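Local coordinates for bifunctional GH43-CE protein (PDB 6MLY), which probably cleaves xylan-derived chains as a family 43 glycoside hydrolase with xylan 1,4-beta-xylosidase activity, and carries a second, carbohydrate esterase domain, at residues A[23-28]-A[277-282]; A[40-45]-A[256-261]; A[515-520]-A[538-543]; A[575-580]-A[784-789]. All coordinates share one frame; numbering follows the deposited sequence.

Interaction 1: A[23-28]-A[277-282]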
loop_
_atom_site.group_PDB
_atom_site.type_symbol
_atom_site.label_atom_id
_atom_site.label_comp_id
_atom_site.label_asym_id
_atom_site.label_seq_id
_atom_site.Cartn_x
_atom_site.Cartn_y
_atom_site.Cartn_z
ATOM N N ASN A 23 -2.763 -23.558 1.210
ATOM C CA ASN A 23 -1.448 -22.949 1.109
ATOM C C ASN A 23 -1.627 -21.589 0.436
ATOM O O ASN A 23 -2.443 -21.476 -0.475
ATOM C CB ASN A 23 -0.512 -23.897 0.348
ATOM C CG ASN A 23 0.864 -23.330 0.070
ATOM O OD1 ASN A 23 0.985 -22.259 -0.529
ATOM N ND2 ASN A 23 1.898 -24.054 0.479
ATOM N N PRO A 24 -0.893 -20.553 0.871
ATOM C CA PRO A 24 0.124 -20.571 1.913
ATOM C C PRO A 24 -0.434 -20.705 3.337
ATOM O O PRO A 24 -1.386 -20.005 3.693
ATOM C CB PRO A 24 0.803 -19.203 1.769
ATOM C CG PRO A 24 -0.312 -18.308 1.308
ATOM C CD PRO A 24 -1.135 -19.186 0.391
ATOM N N VAL A 25 0.199 -21.582 4.127
ATOM C CA VAL A 25 -0.247 -21.936 5.479
ATOM C C VAL A 25 -0.054 -20.742 6.421
ATOM O O VAL A 25 -0.754 -20.636 7.431
ATOM C CB VAL A 25 0.482 -23.187 6.010
ATOM C CG1 VAL A 25 0.166 -24.411 5.163
ATOM C CG2 VAL A 25 1.987 -22.978 6.125
ATOM N N ILE A 26 0.928 -19.888 6.104
ATOM C CA ILE A 26 1.083 -18.571 6.726
ATOM C C ILE A 26 1.225 -17.523 5.616
ATOM O O ILE A 26 2.273 -17.431 4.980
ATOM C CB ILE A 26 2.291 -18.533 7.687
ATOM C CG1 ILE A 26 2.146 -19.534 8.838
ATOM C CG2 ILE A 26 2.521 -17.109 8.190
ATOM C CD1 ILE A 26 3.333 -19.581 9.769
ATOM N N TYR A 27 0.174 -16.724 5.401
ATOM C CA TYR A 27 0.241 -15.631 4.444
ATOM C C TYR A 27 0.825 -14.398 5.148
ATOM O O TYR A 27 0.109 -13.432 5.425
ATOM C CB TYR A 27 -1.138 -15.356 3.837
ATOM C CG TYR A 27 -1.118 -14.852 2.414
ATOM C CD1 TYR A 27 -2.078 -15.264 1.503
ATOM C CD2 TYR A 27 -0.133 -13.986 1.964
ATOM C CE1 TYR A 27 -2.074 -14.815 0.191
ATOM C CE2 TYR A 27 -0.112 -13.530 0.655
ATOM C CZ TYR A 27 -1.088 -13.941 -0.234
ATOM O OH TYR A 27 -1.077 -13.478 -1.518
ATOM N N ALA A 28 2.131 -14.456 5.437
ATOM C CA ALA A 28 2.845 -13.386 6.139
ATOM C C ALA A 28 4.348 -13.681 6.150
ATOM O O ALA A 28 4.775 -14.806 5.893
ATOM C CB ALA A 28 2.321 -13.232 7.547
ATOM N N PRO A 277 5.622 -18.673 4.327
ATOM C CA PRO A 277 5.674 -20.133 4.442
ATOM C C PRO A 277 4.749 -20.959 3.533
ATOM O O PRO A 277 3.580 -20.594 3.323
ATOM C CB PRO A 277 5.252 -20.355 5.900
ATOM C CG PRO A 277 5.814 -19.156 6.616
ATOM C CD PRO A 277 5.572 -18.021 5.646
ATOM N N TYR A 278 5.305 -22.073 3.028
ATOM C CA TYR A 278 4.639 -23.064 2.179
ATOM C C TYR A 278 4.925 -24.470 2.731
ATOM O O TYR A 278 6.059 -24.775 3.106
ATOM C CB TYR A 278 5.150 -22.986 0.737
ATOM C CG TYR A 278 4.445 -21.998 -0.161
ATOM C CD1 TYR A 278 4.409 -20.647 0.144
ATOM C CD2 TYR A 278 3.840 -22.407 -1.342
ATOM C CE1 TYR A 278 3.773 -19.736 -0.683
ATOM C CE2 TYR A 278 3.199 -21.507 -2.180
ATOM C CZ TYR A 278 3.164 -20.164 -1.849
ATOM O OH TYR A 278 2.540 -19.266 -2.664
ATOM N N LEU A 279 3.890 -25.317 2.765
ATOM C CA LEU A 279 4.015 -26.729 3.103
ATOM C C LEU A 279 3.644 -27.573 1.877
ATOM O O LEU A 279 2.575 -27.388 1.297
ATOM C CB LEU A 279 3.102 -27.042 4.293
ATOM C CG LEU A 279 3.603 -26.563 5.656
ATOM C CD1 LEU A 279 2.584 -26.854 6.747
ATOM C CD2 LEU A 279 4.938 -27.205 6.000
ATOM N N VAL A 280 4.543 -28.497 1.508
ATOM C CA VAL A 280 4.382 -29.403 0.362
ATOM C C VAL A 280 4.365 -30.838 0.880
ATOM O O VAL A 280 5.250 -31.208 1.647
ATOM C CB VAL A 280 5.513 -29.218 -0.668
ATOM C CG1 VAL A 280 5.338 -30.136 -1.869
ATOM C CG2 VAL A 280 5.644 -27.768 -1.119
ATOM N N PRO A 281 3.393 -31.696 0.481
ATOM C CA PRO A 281 3.429 -33.120 0.834
ATOM C C PRO A 281 4.647 -33.821 0.213
ATOM O O PRO A 281 5.055 -33.478 -0.899
ATOM C CB PRO A 281 2.128 -33.711 0.262
ATOM C CG PRO A 281 1.248 -32.502 -0.014
ATOM C CD PRO A 281 2.196 -31.354 -0.302
ATOM N N VAL A 282 5.205 -34.797 0.937
ATOM C CA VAL A 282 6.403 -35.511 0.499
ATOM C C VAL A 282 6.114 -37.017 0.469
ATOM O O VAL A 282 5.474 -37.549 1.375
ATOM C CB VAL A 282 7.604 -35.176 1.403
ATOM C CG1 VAL A 282 8.852 -35.947 0.998
ATOM C CG2 VAL A 282 7.878 -33.677 1.428
#
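Pro24 and Ile26 lie against Tyr278 and Pro277 with CA separations of 5.2 Å (Pro24 to Tyr278) and 5.4 Å (Ile26 to Pro277), an irregular N-terminal run laid beside a strand. That strand, 275-282, is outermost in a three-stranded antiparallel sheet, consistent with a blade of the five-bladed beta-propeller known for family 43. The peptide bond before Pro24 is cis, which turns the chain sharply just where it meets the strand.

Pro277 is the hub. Its ring sits against Ile26, with CG 3.7 Å from Ile26 CB, and Ile26 CD1 also reaches CG. Pro277 CD lies close to two backbone oxygens, 3.4 Å from Ile26 O and 3.3 Å from Ala28 O. CD thus meets the loop's carbonyls as well as the Ile26 side chain, while CB and CG meet the side chains of Val25 and Ile26.

Pro24 CB approaches the Tyr278 ring obliquely, 3.9 Å from CE1. Tyr278 OH makes a weak hydrogen bond to Glu268 on strand 262-269, and Leu279 also leans on that strand through Tyr265. Val25 and Leu279 cross at about a right angle. Val25 CG1 stands anti to the carbonyl carbon (chi1 -63°) and comes to 3.8 Å from Leu279 CD1, with Val25 CG2 close behind.

Interaction 2: A[40-45]-A[256-261]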
loop_
_atom_site.group_PDB
_atom_site.type_symbol
_atom_site.label_atom_id
_atom_site.label_comp_id
_atom_site.label_asym_id
_atom_site.label_seq_id
_atom_site.Cartn_x
_atom_site.Cartn_y
_atom_site.Cartn_z
ATOM N N ASP A 40 3.490 -34.309 19.888
ATOM C CA ASP A 40 2.278 -33.826 19.221
ATOM C C ASP A 40 2.436 -32.346 18.842
ATOM O O ASP A 40 1.587 -31.796 18.127
ATOM C CB ASP A 40 1.051 -34.037 20.118
ATOM C CG ASP A 40 0.614 -35.492 20.241
ATOM O OD1 ASP A 40 0.638 -36.031 21.378
ATOM O OD2 ASP A 40 0.248 -36.083 19.200
ATOM N N THR A 41 3.518 -31.712 19.314
ATOM C CA THR A 41 3.783 -30.286 19.106
ATOM C C THR A 41 4.715 -30.083 17.908
ATOM O O THR A 41 5.515 -30.950 17.590
ATOM C CB THR A 41 4.437 -29.668 20.345
ATOM O OG1 THR A 41 3.698 -30.084 21.492
ATOM C CG2 THR A 41 4.508 -28.161 20.287
ATOM N N TYR A 42 4.594 -28.922 17.257
ATOM C CA TYR A 42 5.539 -28.463 16.243
ATOM C C TYR A 42 6.142 -27.135 16.707
ATOM O O TYR A 42 5.475 -26.347 17.364
ATOM C CB TYR A 42 4.855 -28.300 14.884
ATOM C CG TYR A 42 4.314 -29.570 14.277
ATOM C CD1 TYR A 42 2.999 -29.953 14.481
ATOM C CD2 TYR A 42 5.111 -30.384 13.485
ATOM C CE1 TYR A 42 2.490 -31.115 13.923
ATOM C CE2 TYR A 42 4.618 -31.550 12.919
ATOM C CZ TYR A 42 3.303 -31.921 13.143
ATOM O OH TYR A 42 2.795 -33.059 12.590
ATOM N N TYR A 43 7.412 -26.902 16.371
ATOM C CA TYR A 43 8.091 -25.666 16.716
ATOM C C TYR A 43 8.874 -25.162 15.507
ATOM O O TYR A 43 9.263 -25.934 14.642
ATOM C CB TYR A 43 9.023 -25.864 17.911
ATOM C CG TYR A 43 8.318 -25.953 19.239
ATOM C CD1 TYR A 43 7.685 -24.845 19.781
ATOM C CD2 TYR A 43 8.300 -27.135 19.962
ATOM C CE1 TYR A 43 7.041 -24.912 21.006
ATOM C CE2 TYR A 43 7.661 -27.220 21.188
ATOM C CZ TYR A 43 7.027 -26.105 21.710
ATOM O OH TYR A 43 6.393 -26.181 22.916
ATOM N N MET A 44 9.108 -23.849 15.486
ATOM C CA MET A 44 9.678 -23.180 14.333
ATOM C C MET A 44 10.284 -21.838 14.764
ATOM O O MET A 44 9.580 -20.975 15.285
ATOM C CB MET A 44 8.599 -22.947 13.269
ATOM C CG MET A 44 9.004 -21.964 12.188
ATOM S SD MET A 44 7.596 -21.029 11.560
ATOM C CE MET A 44 8.279 -19.375 11.630
ATOM N N SER A 45 11.601 -21.699 14.541
ATOM C CA SER A 45 12.317 -20.426 14.639
ATOM C C SER A 45 12.213 -19.697 13.294
ATOM O O SER A 45 11.682 -20.236 12.323
ATOM C CB SER A 45 13.755 -20.640 15.063
ATOM O OG SER A 45 14.495 -21.289 14.042
ATOM N N ASP A 256 7.974 -34.334 9.802
ATOM C CA ASP A 256 7.099 -35.488 9.742
ATOM C C ASP A 256 5.946 -35.267 10.725
ATOM O O ASP A 256 6.025 -34.395 11.583
ATOM C CB ASP A 256 7.869 -36.780 10.032
ATOM C CG ASP A 256 8.466 -36.880 11.430
ATOM O OD1 ASP A 256 8.841 -35.827 11.999
ATOM O OD2 ASP A 256 8.565 -38.021 11.937
ATOM N N THR A 257 4.886 -36.063 10.564
ATOM C CA THR A 257 3.747 -36.078 11.470
ATOM C C THR A 257 3.802 -37.359 12.296
ATOM O O THR A 257 4.343 -38.359 11.834
ATOM C CB THR A 257 2.421 -35.971 10.701
ATOM O OG1 THR A 257 2.279 -37.129 9.876
ATOM C CG2 THR A 257 2.329 -34.726 9.846
ATOM N N PRO A 258 3.230 -37.385 13.521
ATOM C CA PRO A 258 3.224 -38.600 14.340
ATOM C C PRO A 258 2.713 -39.856 13.610
ATOM O O PRO A 258 3.171 -40.957 13.911
ATOM C CB PRO A 258 2.314 -38.257 15.537
ATOM C CG PRO A 258 1.647 -36.938 15.178
ATOM C CD PRO A 258 2.574 -36.257 14.196
ATOM N N ASP A 259 1.787 -39.682 12.660
ATOM C CA ASP A 259 1.204 -40.796 11.908
ATOM C C ASP A 259 2.050 -41.112 10.664
ATOM O O ASP A 259 1.760 -42.074 9.960
ATOM C CB ASP A 259 -0.252 -40.515 11.529
ATOM C CG ASP A 259 -0.419 -39.356 10.565
ATOM O OD1 ASP A 259 -0.290 -38.199 11.016
ATOM O OD2 ASP A 259 -0.659 -39.621 9.368
ATOM N N GLY A 260 3.073 -40.295 10.391
ATOM C CA GLY A 260 4.156 -40.662 9.475
ATOM C C GLY A 260 4.056 -40.006 8.105
ATOM O O GLY A 260 4.786 -40.393 7.193
ATOM N N ARG A 261 3.166 -39.018 7.951
ATOM C CA ARG A 261 3.091 -38.212 6.724
ATOM C C ARG A 261 4.254 -37.213 6.714
ATOM O O ARG A 261 4.604 -36.661 7.757
ATOM C CB ARG A 261 1.756 -37.466 6.629
ATOM C CG ARG A 261 0.555 -38.354 6.342
ATOM C CD ARG A 261 -0.744 -37.605 6.560
ATOM N NE ARG A 261 -0.913 -37.231 7.958
ATOM C CZ ARG A 261 -1.734 -36.285 8.394
ATOM N NH1 ARG A 261 -2.418 -35.547 7.533
ATOM N NH2 ARG A 261 -1.861 -36.078 9.694
#
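Tyr42 sends its ring across from strand 41-45 to meet Thr257 and Asp256 at the tip of a beta-hairpin joining strands 250-256 and 262-269. The hairpin tip fits a type I turn with a G1 bulge: Thr257 to Gly260 form the turn, and Gly260 has positive phi. In the propeller expected for this family, the contact bridges two separate antiparallel sheets.

The tyrosine comes in ring end first. CG is anti to the carbonyl carbon (chi1 -64°), and the hydroxyl abuts Thr257 and Pro258: Tyr42 OH is 3.2 Å from Thr257 CG2 and 3.6 Å from Pro258 CD. Tyr42 and Thr257 cross obliquely. The Tyr42 ring edge faces a backbone carbonyl, with CE2 3.4 Å from Asp256 O and that oxygen near the ring plane. The Asp256 carboxylate is taken up by a salt bridge with Arg37 of strand 34-38, a second tie between the same sheets; Pro258 also touches Arg37.

Thr257 turns its two branches to different tasks. While CG2 meets the tyrosine, OG1 sits between the backbone N and the carbonyl carbon, where it accepts from Arg261 N at 2.8 Å. Just after the turn, Arg261 folds back on Asp259: NH2 donates to OD1 at 3.0 Å with an angle of 158°, the oxygen lying in the guanidinium plane and met on its syn side, though NH2 is tilted from the carboxylate plane.

Interaction 3: A[515-520]-A[538-543]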
loop_
_atom_site.group_PDB
_atom_site.type_symbol
_atom_site.label_atom_id
_atom_site.label_comp_id
_atom_site.label_asym_id
_atom_site.label_seq_id
_atom_site.Cartn_x
_atom_site.Cartn_y
_atom_site.Cartn_z
ATOM N N SER A 515 -12.154 -2.930 3.108
ATOM C CA SER A 515 -13.357 -2.169 2.709
ATOM C C SER A 515 -13.664 -2.390 1.221
ATOM O O SER A 515 -14.802 -2.686 0.855
ATOM C CB SER A 515 -13.208 -0.702 3.015
ATOM O OG SER A 515 -12.205 -0.112 2.201
ATOM N N ASP A 516 -12.631 -2.255 0.381
ATOM C CA ASP A 516 -12.782 -2.249 -1.065
ATOM C C ASP A 516 -13.773 -1.130 -1.410
ATOM O O ASP A 516 -14.808 -1.373 -2.022
ATOM C CB ASP A 516 -13.199 -3.624 -1.606
ATOM C CG ASP A 516 -12.103 -4.404 -2.322
ATOM O OD1 ASP A 516 -11.119 -3.775 -2.779
ATOM O OD2 ASP A 516 -12.252 -5.642 -2.440
ATOM N N CYS A 517 -13.449 0.079 -0.933
ATOM C CA CYS A 517 -14.107 1.332 -1.287
ATOM C C CYS A 517 -13.095 2.264 -1.968
ATOM O O CYS A 517 -13.353 3.453 -2.115
ATOM C CB CYS A 517 -14.669 2.031 -0.053
ATOM S SG CYS A 517 -15.788 1.007 0.936
ATOM N N ARG A 518 -11.942 1.707 -2.364
ATOM C CA ARG A 518 -10.831 2.450 -2.961
ATOM C C ARG A 518 -10.007 1.491 -3.824
ATOM O O ARG A 518 -9.474 0.506 -3.320
ATOM C CB ARG A 518 -9.927 3.078 -1.890
ATOM C CG ARG A 518 -9.873 4.600 -1.911
ATOM C CD ARG A 518 -9.072 5.200 -0.759
ATOM N NE ARG A 518 -7.650 5.535 -1.059
ATOM C CZ ARG A 518 -6.705 5.963 -0.119
ATOM N NH1 ARG A 518 -7.064 6.021 1.157
ATOM N NH2 ARG A 518 -5.473 6.393 -0.478
ATOM N N TRP A 519 -9.948 1.779 -5.126
ATOM C CA TRP A 519 -8.963 1.210 -6.029
ATOM C C TRP A 519 -8.282 2.366 -6.758
ATOM O O TRP A 519 -8.948 3.106 -7.469
ATOM C CB TRP A 519 -9.603 0.255 -7.042
ATOM C CG TRP A 519 -10.435 -0.845 -6.463
ATOM C CD1 TRP A 519 -10.065 -2.145 -6.297
ATOM C CD2 TRP A 519 -11.803 -0.756 -6.023
ATOM N NE1 TRP A 519 -11.098 -2.870 -5.766
ATOM C CE2 TRP A 519 -12.179 -2.046 -5.590
ATOM C CE3 TRP A 519 -12.742 0.280 -5.950
ATOM C CZ2 TRP A 519 -13.448 -2.322 -5.083
ATOM C CZ3 TRP A 519 -13.999 0.007 -5.453
ATOM C CH2 TRP A 519 -14.344 -1.278 -5.027
ATOM N N GLU A 520 -6.971 2.522 -6.571
ATOM C CA GLU A 520 -6.229 3.567 -7.267
ATOM C C GLU A 520 -5.316 2.928 -8.319
ATOM O O GLU A 520 -5.102 1.721 -8.310
ATOM C CB GLU A 520 -5.445 4.423 -6.272
ATOM C CG GLU A 520 -6.338 5.238 -5.353
ATOM C CD GLU A 520 -5.608 6.232 -4.454
ATOM O OE1 GLU A 520 -4.597 6.812 -4.910
ATOM O OE2 GLU A 520 -6.047 6.414 -3.292
ATOM N N LEU A 538 -15.899 4.449 -3.768
ATOM C CA LEU A 538 -17.319 4.248 -3.435
ATOM C C LEU A 538 -17.635 4.899 -2.091
ATOM O O LEU A 538 -16.753 5.045 -1.247
ATOM C CB LEU A 538 -17.648 2.752 -3.385
ATOM C CG LEU A 538 -17.107 1.904 -4.533
ATOM C CD1 LEU A 538 -17.628 0.475 -4.440
ATOM C CD2 LEU A 538 -17.448 2.509 -5.884
ATOM N N PRO A 539 -18.905 5.298 -1.848
ATOM C CA PRO A 539 -19.357 5.657 -0.505
ATOM C C PRO A 539 -19.313 4.413 0.388
ATOM O O PRO A 539 -19.603 3.318 -0.090
ATOM C CB PRO A 539 -20.807 6.131 -0.680
ATOM C CG PRO A 539 -20.967 6.356 -2.175
ATOM C CD PRO A 539 -19.976 5.427 -2.846
ATOM N N ASP A 540 -18.966 4.601 1.666
ATOM C CA ASP A 540 -18.776 3.494 2.599
ATOM C C ASP A 540 -20.133 3.006 3.134
ATOM O O ASP A 540 -20.185 1.980 3.805
ATOM C CB ASP A 540 -17.816 3.878 3.727
ATOM C CG ASP A 540 -16.894 2.746 4.158
ATOM O OD1 ASP A 540 -17.363 1.589 4.209
ATOM O OD2 ASP A 540 -15.709 3.026 4.426
ATOM N N MET A 541 -21.219 3.738 2.842
ATOM C CA MET A 541 -22.592 3.289 3.127
ATOM C C MET A 541 -22.926 2.092 2.222
ATOM O O MET A 541 -23.101 2.268 1.019
ATOM C CB MET A 541 -23.601 4.418 2.881
ATOM N N ASP A 542 -23.022 0.892 2.821
ATOM C CA ASP A 542 -23.134 -0.408 2.111
ATOM C C ASP A 542 -24.429 -0.468 1.287
ATOM O O ASP A 542 -25.523 -0.554 1.848
ATOM C CB ASP A 542 -23.081 -1.582 3.094
ATOM N N GLU A 543 -24.283 -0.442 -0.045
ATOM C CA GLU A 543 -25.401 -0.465 -1.004
ATOM C C GLU A 543 -24.958 -1.208 -2.266
ATOM O O GLU A 543 -23.825 -1.049 -2.713
ATOM C CB GLU A 543 -25.857 0.961 -1.329
#
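Cys517 and Leu538 carry the backbone link between these segments. Leu538 N donates to Cys517 O at 3.2 Å with a fairly straight N-H...O angle of 161°, the donor standing above the carbonyl plane. It continues the antiparallel pairing of strands 518-523 and 533-537, which also bond through the backbones of Trp519 and Ile536.

Apolar contact comes from Leu538 and Trp519, whose side chains cross obliquely. Trp519 presents the edge of its six-membered ring: CZ3 lies 3.8 Å from Leu538 CG, with CG near the ring plane, and Leu538 CD1 sits 3.8 Å from Trp519 CH2. Chi1 (-54°) sets Trp519 CG anti to the carbonyl carbon, and Tyr615 packs against the indole edge-to-face.

At the exposed Asp540, Cys517 SG approaches the carboxylate, 3.7 Å from OD1.

The charged group is internal to 515-520. Arg518 grips Glu520 side-on with NE and NH2, both to OE2 (2.9 Å from NH2), so one oxygen takes two donors. The same guanidinium donates through NH1 to Phe459 O and forms a cation-pi contact with Tyr460, and Asp516 bridges to Arg451. These partners belong to the preceding concanavalin A-like region, so the contact marks its junction with the antiparallel opening strands of an alpha/beta-hydrolase fold.

Interaction 4: A[575-580]-A[784-789]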
loop_
_atom_site.group_PDB
_atom_site.type_symbol
_atom_site.label_atom_id
_atom_site.label_comp_id
_atom_site.label_asym_id
_atom_site.label_seq_id
_atom_site.Cartn_x
_atom_site.Cartn_y
_atom_site.Cartn_z
ATOM N N LEU A 575 -19.109 12.041 -2.587
ATOM C CA LEU A 575 -19.145 10.767 -1.849
ATOM C C LEU A 575 -20.210 10.797 -0.742
ATOM O O LEU A 575 -20.824 9.765 -0.457
ATOM C CB LEU A 575 -17.755 10.478 -1.269
ATOM C CG LEU A 575 -16.754 9.863 -2.246
ATOM C CD1 LEU A 575 -15.324 10.043 -1.756
ATOM C CD2 LEU A 575 -17.053 8.389 -2.484
ATOM N N ASP A 576 -20.418 11.967 -0.123
ATOM C CA ASP A 576 -21.390 12.132 0.968
ATOM C C ASP A 576 -22.829 12.034 0.433
ATOM O O ASP A 576 -23.735 11.630 1.166
ATOM C CB ASP A 576 -21.185 13.461 1.702
ATOM C CG ASP A 576 -19.865 13.576 2.448
ATOM O OD1 ASP A 576 -19.534 12.645 3.208
ATOM O OD2 ASP A 576 -19.182 14.605 2.271
ATOM N N LYS A 577 -23.039 12.423 -0.832
ATOM C CA LYS A 577 -24.368 12.422 -1.457
ATOM C C LYS A 577 -24.780 10.996 -1.852
ATOM O O LYS A 577 -25.978 10.715 -1.972
ATOM C CB LYS A 577 -24.385 13.333 -2.688
ATOM C CG LYS A 577 -25.769 13.648 -3.242
ATOM C CD LYS A 577 -26.648 14.463 -2.307
ATOM C CE LYS A 577 -27.906 14.968 -2.985
ATOM N NZ LYS A 577 -28.804 15.674 -2.041
ATOM N N GLY A 578 -23.785 10.120 -2.071
ATOM C CA GLY A 578 -23.995 8.699 -2.400
ATOM C C GLY A 578 -23.503 8.314 -3.790
ATOM O O GLY A 578 -23.960 7.308 -4.350
ATOM N N PHE A 579 -22.559 9.091 -4.339
ATOM C CA PHE A 579 -22.033 8.878 -5.688
ATOM C C PHE A 579 -20.698 8.129 -5.626
ATOM O O PHE A 579 -19.818 8.469 -4.829
ATOM C CB PHE A 579 -21.824 10.205 -6.418
ATOM C CG PHE A 579 -23.073 10.804 -7.013
ATOM C CD1 PHE A 579 -23.637 11.955 -6.479
ATOM C CD2 PHE A 579 -23.678 10.223 -8.119
ATOM C CE1 PHE A 579 -24.783 12.503 -7.033
ATOM C CE2 PHE A 579 -24.820 10.776 -8.674
ATOM C CZ PHE A 579 -25.372 11.910 -8.127
ATOM N N ALA A 580 -20.555 7.119 -6.488
ATOM C CA ALA A 580 -19.252 6.554 -6.793
ATOM C C ALA A 580 -18.467 7.599 -7.586
ATOM O O ALA A 580 -19.020 8.241 -8.470
ATOM C CB ALA A 580 -19.396 5.267 -7.566
ATOM N N PHE A 784 -27.483 18.974 -8.565
ATOM C CA PHE A 784 -27.769 18.777 -9.990
ATOM C C PHE A 784 -27.556 17.302 -10.365
ATOM O O PHE A 784 -28.458 16.663 -10.916
ATOM C CB PHE A 784 -26.924 19.730 -10.843
ATOM C CG PHE A 784 -26.911 19.414 -12.317
ATOM C CD1 PHE A 784 -28.095 19.270 -13.025
ATOM C CD2 PHE A 784 -25.715 19.266 -13.001
ATOM C CE1 PHE A 784 -28.080 18.967 -14.378
ATOM C CE2 PHE A 784 -25.701 18.968 -14.353
ATOM C CZ PHE A 784 -26.883 18.818 -15.039
ATOM N N PHE A 785 -26.372 16.761 -10.050
ATOM C CA PHE A 785 -26.060 15.353 -10.343
ATOM C C PHE A 785 -27.096 14.439 -9.668
ATOM O O PHE A 785 -27.513 13.437 -10.260
ATOM C CB PHE A 785 -24.620 15.014 -9.942
ATOM C CG PHE A 785 -23.556 15.507 -10.894
ATOM C CD1 PHE A 785 -23.664 15.300 -12.263
ATOM C CD2 PHE A 785 -22.426 16.160 -10.421
ATOM C CE1 PHE A 785 -22.681 15.749 -13.132
ATOM C CE2 PHE A 785 -21.442 16.606 -11.292
ATOM C CZ PHE A 785 -21.568 16.396 -12.646
ATOM N N ALA A 786 -27.526 14.813 -8.455
ATOM C CA ALA A 786 -28.534 14.084 -7.665
ATOM C C ALA A 786 -29.916 14.106 -8.342
ATOM O O ALA A 786 -30.628 13.105 -8.307
ATOM C CB ALA A 786 -28.607 14.667 -6.275
ATOM N N ARG A 787 -30.300 15.248 -8.927
ATOM C CA ARG A 787 -31.622 15.409 -9.566
ATOM C C ARG A 787 -31.712 14.545 -10.831
ATOM O O ARG A 787 -32.746 13.926 -11.098
ATOM C CB ARG A 787 -31.898 16.874 -9.922
ATOM C CG ARG A 787 -32.515 17.697 -8.801
ATOM C CD ARG A 787 -32.952 19.060 -9.301
ATOM N NE ARG A 787 -31.861 19.819 -9.905
ATOM C CZ ARG A 787 -31.133 20.740 -9.277
ATOM N NH1 ARG A 787 -31.324 20.982 -7.990
ATOM N NH2 ARG A 787 -30.217 21.424 -9.941
ATOM N N GLU A 788 -30.619 14.527 -11.602
ATOM C CA GLU A 788 -30.539 13.808 -12.875
ATOM C C GLU A 788 -30.367 12.298 -12.623
ATOM O O GLU A 788 -30.574 11.498 -13.531
ATOM C CB GLU A 788 -29.380 14.351 -13.721
ATOM C CG GLU A 788 -29.433 15.850 -13.992
ATOM C CD GLU A 788 -30.407 16.308 -15.066
ATOM O OE1 GLU A 788 -30.500 15.636 -16.113
ATOM O OE2 GLU A 788 -31.064 17.343 -14.856
ATOM N N ALA A 789 -29.985 11.916 -11.397
ATOM C CA ALA A 789 -29.706 10.522 -11.045
ATOM C C ALA A 789 -30.849 9.921 -10.212
ATOM O O ALA A 789 -31.347 8.840 -10.541
ATOM C CB ALA A 789 -28.393 10.445 -10.306
#
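A Schellman motif ends helix 563-577 of the alpha/beta-hydrolase fold, and the residues flanking its glycine, Lys577 and Phe579, reach across to Phe785, Ala786 and Ala789 on the C-terminal helix 775-789. Gly578 is the C-prime residue, with phi at 116°; Phe579 N returns to Leu574 O, and Gly578 N bonds weakly to Leu575 O.

Phe579 makes most of the contact, and it does so largely with its ring edge. Its CG is anti to the carbonyl carbon (chi1 -80°), and the outer end of the ring abuts the helix backbone. CZ lies 3.4 Å from Phe785 O and 3.6 Å from Ala786 N, both near the ring plane. Ala789 CB is also at the edge, 3.9 Å from CE2. Phe785 CB instead stands to one side of the ring plane, above the rim, 3.7 Å from CZ. The Phe785 ring itself leads away; the two side chains stand at about a right angle.

Lys577 adds an aliphatic touch at the more exposed side. Its chain bends at chi2 (65°), and CE comes to Ala786 CB at 3.4 Å.

Beneath the contact lies the central sheet. Phe579 rests on Val549 of strand 546-552, and the Phe785 ring packs on that same valine, on Ala671 and Val673 of strand 671-675, and on Leu574, so helix 775-789 is seated beside helix 563-577 over these strands.

From the N terminus, interaction 1 closes a loop of about 250 residues, bringing the start of the chain to strand 275-282. Interaction 2 opens and closes within that loop, tying two sheets of the probable propeller, its centre about 14 Å from that of interaction 1 without touching it. Interactions 3 and 4 follow in series. 515-520 with 538-543 closes a short hairpin loop at the entry to the esterase part, and 575-580 with 784-789 brings the chain's end back to it. These last two touch, through Pro539 against Leu575, Gly578 and Phe579 and through Leu538 against Leu575, and both reach one mixed sheet. Interactions 2 and 4 lie about 58 Å apart, centre to centre.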